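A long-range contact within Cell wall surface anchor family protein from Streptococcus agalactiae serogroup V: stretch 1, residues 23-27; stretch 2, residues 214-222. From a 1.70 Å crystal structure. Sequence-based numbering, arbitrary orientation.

Stretch 1 23-27: YTIGE
Stretch 2, residues 214-222: WTDALIKAN

A type II turn from Thr24 to Glu27 packs against a short helix that begins at Asp216, and no direct hydrogen bond joins the two. The turn is closed by Glu27 N to Thr24 O (3.0 Å). Ile25 (phi/psi -54/133) and Gly26 (91/-14) occupy its corners, and the Glu27 side chain, t at chi1 and chi2 with chi3 at 47°, curls back so that OE1 accepts from Thr24 N at 3.1 Å.

In register, Gly26 lies over Ala217, their CA atoms 4.7 Å apart, and Ile25 over Leu218, at 5.7 Å. Gly26 CA comes to 3.4 Å from Ala217 CB. A CB on Gly26 would point toward the helix, striking Ala217 CB and Thr215 OG1, and its positive phi would also jam that atom against the preceding carbonyl; glycine suits both demands. The small methyl of Ala217 permits the close approach.

The CA-to-CB bond of Ile25 points toward the helix; chi1 is m (-77°) and chi2 t, an extended conformation that carries CD1 to 3.7 Å from Ala221 CB, four residues on from Ala217. Its CG2 lies 4.1 Å from Ala217 CB and 3.5 Å from Ala217 O, while CB sits 4.1 Å from Leu218 CD2. Leu218 leaves its backbone sideways, but its end comes nearer the turn: chi1 is off-well at -98° and chi2 t, placing CG 3.5 Å from Ile25 O and CD1 3.9 Å from Thr24 CG2. With chi1 m (-68°), Thr24 turns CG2 toward Leu218 CD1, while OG1 faces away and is hydrogen-bonded elsewhere in the structure.

Thr215, with phi/psi -124/167, is the N-cap. Its p rotamer (chi1 59°) brings OG1 to 3.2 Å from Leu218 N, whose hydrogen it accepts, satisfying an amide of the first helical turn. Thr215 OG1 is 4.2 Å from Ile25 O, beyond direct hydrogen bonding, and a water bridges the two: it donates to Ile25 O at 2.8 Å and lies 2.6 Å from Thr215 OG1.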

# COMPACT_ATOMS: atom_id res chain seq x y z
N TYR A 23 -3.73 -0.93 -4.51
CA TYR A 23 -2.99 -2.20 -4.56
C TYR A 23 -3.80 -3.37 -4.07
O TYR A 23 -4.71 -3.21 -3.26
CB TYR A 23 -1.71 -2.13 -3.71
CG TYR A 23 -0.66 -1.21 -4.25
CD1 TYR A 23 0.11 -1.58 -5.34
CD2 TYR A 23 -0.45 0.05 -3.67
CE1 TYR A 23 1.09 -0.73 -5.86
CE2 TYR A 23 0.52 0.90 -4.17
CZ TYR A 23 1.28 0.52 -5.27
OH TYR A 23 2.25 1.36 -5.77
N THR A 24 -3.44 -4.54 -4.56
CA THR A 24 -3.93 -5.80 -4.02
C THR A 24 -3.13 -6.11 -2.76
O THR A 24 -1.93 -5.84 -2.70
CB THR A 24 -3.79 -6.89 -5.08
OG1 THR A 24 -4.71 -6.61 -6.14
CG2 THR A 24 -4.07 -8.30 -4.54
N ILE A 25 -3.82 -6.65 -1.76
CA ILE A 25 -3.17 -7.03 -0.49
C ILE A 25 -2.00 -7.97 -0.78
O ILE A 25 -2.13 -8.91 -1.57
CB ILE A 25 -4.18 -7.69 0.48
CG1 ILE A 25 -5.06 -6.59 1.11
CG2 ILE A 25 -3.44 -8.54 1.55
CD1 ILE A 25 -6.15 -7.10 2.10
N GLY A 26 -0.85 -7.70 -0.17
CA GLY A 26 0.33 -8.53 -0.40
C GLY A 26 1.26 -8.10 -1.53
O GLY A 26 2.40 -8.57 -1.62
N GLU A 27 0.78 -7.19 -2.37
CA GLU A 27 1.55 -6.69 -3.51
C GLU A 27 2.54 -5.65 -3.00
O GLU A 27 2.13 -4.63 -2.45
CB GLU A 27 0.57 -6.09 -4.53
CG GLU A 27 1.12 -5.47 -5.79
CD GLU A 27 0.02 -5.19 -6.83
OE1 GLU A 27 -1.08 -4.61 -6.52
OE2 GLU A 27 0.24 -5.56 -7.99
N TRP A 214 -2.93 -16.62 -5.46
CA TRP A 214 -2.77 -16.52 -4.02
C TRP A 214 -1.35 -16.14 -3.66
O TRP A 214 -0.38 -16.58 -4.30
CB TRP A 214 -3.06 -17.85 -3.32
CG TRP A 214 -4.50 -18.25 -3.23
CD1 TRP A 214 -5.07 -19.34 -3.80
CD2 TRP A 214 -5.56 -17.57 -2.52
NE1 TRP A 214 -6.41 -19.39 -3.50
CE2 TRP A 214 -6.73 -18.32 -2.72
CE3 TRP A 214 -5.62 -16.40 -1.75
CZ2 TRP A 214 -7.97 -17.94 -2.17
CZ3 TRP A 214 -6.85 -16.01 -1.20
CH2 TRP A 214 -8.01 -16.79 -1.42
N THR A 215 -1.25 -15.30 -2.65
CA THR A 215 -0.00 -15.12 -1.91
C THR A 215 -0.30 -15.39 -0.43
O THR A 215 -1.47 -15.45 -0.02
CB THR A 215 0.53 -13.69 -2.05
OG1 THR A 215 -0.45 -12.77 -1.55
CG2 THR A 215 0.87 -13.36 -3.50
N ASP A 216 0.76 -15.55 0.36
CA ASP A 216 0.59 -15.68 1.81
C ASP A 216 -0.26 -14.55 2.40
O ASP A 216 -1.14 -14.78 3.24
CB ASP A 216 1.97 -15.73 2.50
CG ASP A 216 2.71 -17.03 2.25
OD1 ASP A 216 2.09 -18.02 1.80
OD2 ASP A 216 3.92 -17.08 2.52
N ALA A 217 -0.02 -13.32 1.94
CA ALA A 217 -0.76 -12.15 2.44
C ALA A 217 -2.25 -12.16 2.06
O ALA A 217 -3.12 -11.80 2.87
CB ALA A 217 -0.11 -10.87 1.97
N LEU A 218 -2.55 -12.56 0.82
CA LEU A 218 -3.95 -12.66 0.38
C LEU A 218 -4.69 -13.77 1.11
O LEU A 218 -5.87 -13.62 1.45
CB LEU A 218 -4.03 -12.87 -1.13
CG LEU A 218 -4.29 -11.62 -1.97
CD1 LEU A 218 -4.27 -12.00 -3.44
CD2 LEU A 218 -5.62 -10.93 -1.59
N ILE A 219 -3.99 -14.87 1.37
CA ILE A 219 -4.55 -15.98 2.14
C ILE A 219 -4.96 -15.50 3.54
O ILE A 219 -6.05 -15.80 4.03
CB ILE A 219 -3.57 -17.18 2.19
CG1 ILE A 219 -3.52 -17.89 0.83
CG2 ILE A 219 -3.97 -18.16 3.30
CD1 ILE A 219 -2.34 -18.82 0.63
N LYS A 220 -4.08 -14.70 4.15
CA LYS A 220 -4.33 -14.17 5.48
C LYS A 220 -5.53 -13.22 5.53
O LYS A 220 -6.16 -13.06 6.57
CB LYS A 220 -3.06 -13.49 6.02
CG LYS A 220 -2.95 -13.47 7.54
CD LYS A 220 -1.53 -13.11 7.96
CE LYS A 220 -1.40 -13.04 9.47
NZ LYS A 220 -0.13 -12.36 9.85
N ALA A 221 -5.86 -12.61 4.38
CA ALA A 221 -6.99 -11.67 4.25
C ALA A 221 -8.32 -12.35 3.90
O ALA A 221 -9.39 -11.74 3.96
CB ALA A 221 -6.65 -10.60 3.19
N ASN A 222 -8.24 -13.61 3.51
CA ASN A 222 -9.41 -14.37 3.13
C ASN A 222 -9.44 -15.67 3.92
O ASN A 222 -9.17 -16.74 3.37
CB ASN A 222 -9.39 -14.62 1.61
CG ASN A 222 -9.54 -13.33 0.80
OD1 ASN A 222 -10.65 -12.97 0.39
ND2 ASN A 222 -8.42 -12.65 0.54
O HOH W 1 -0.64 -10.70 -3.16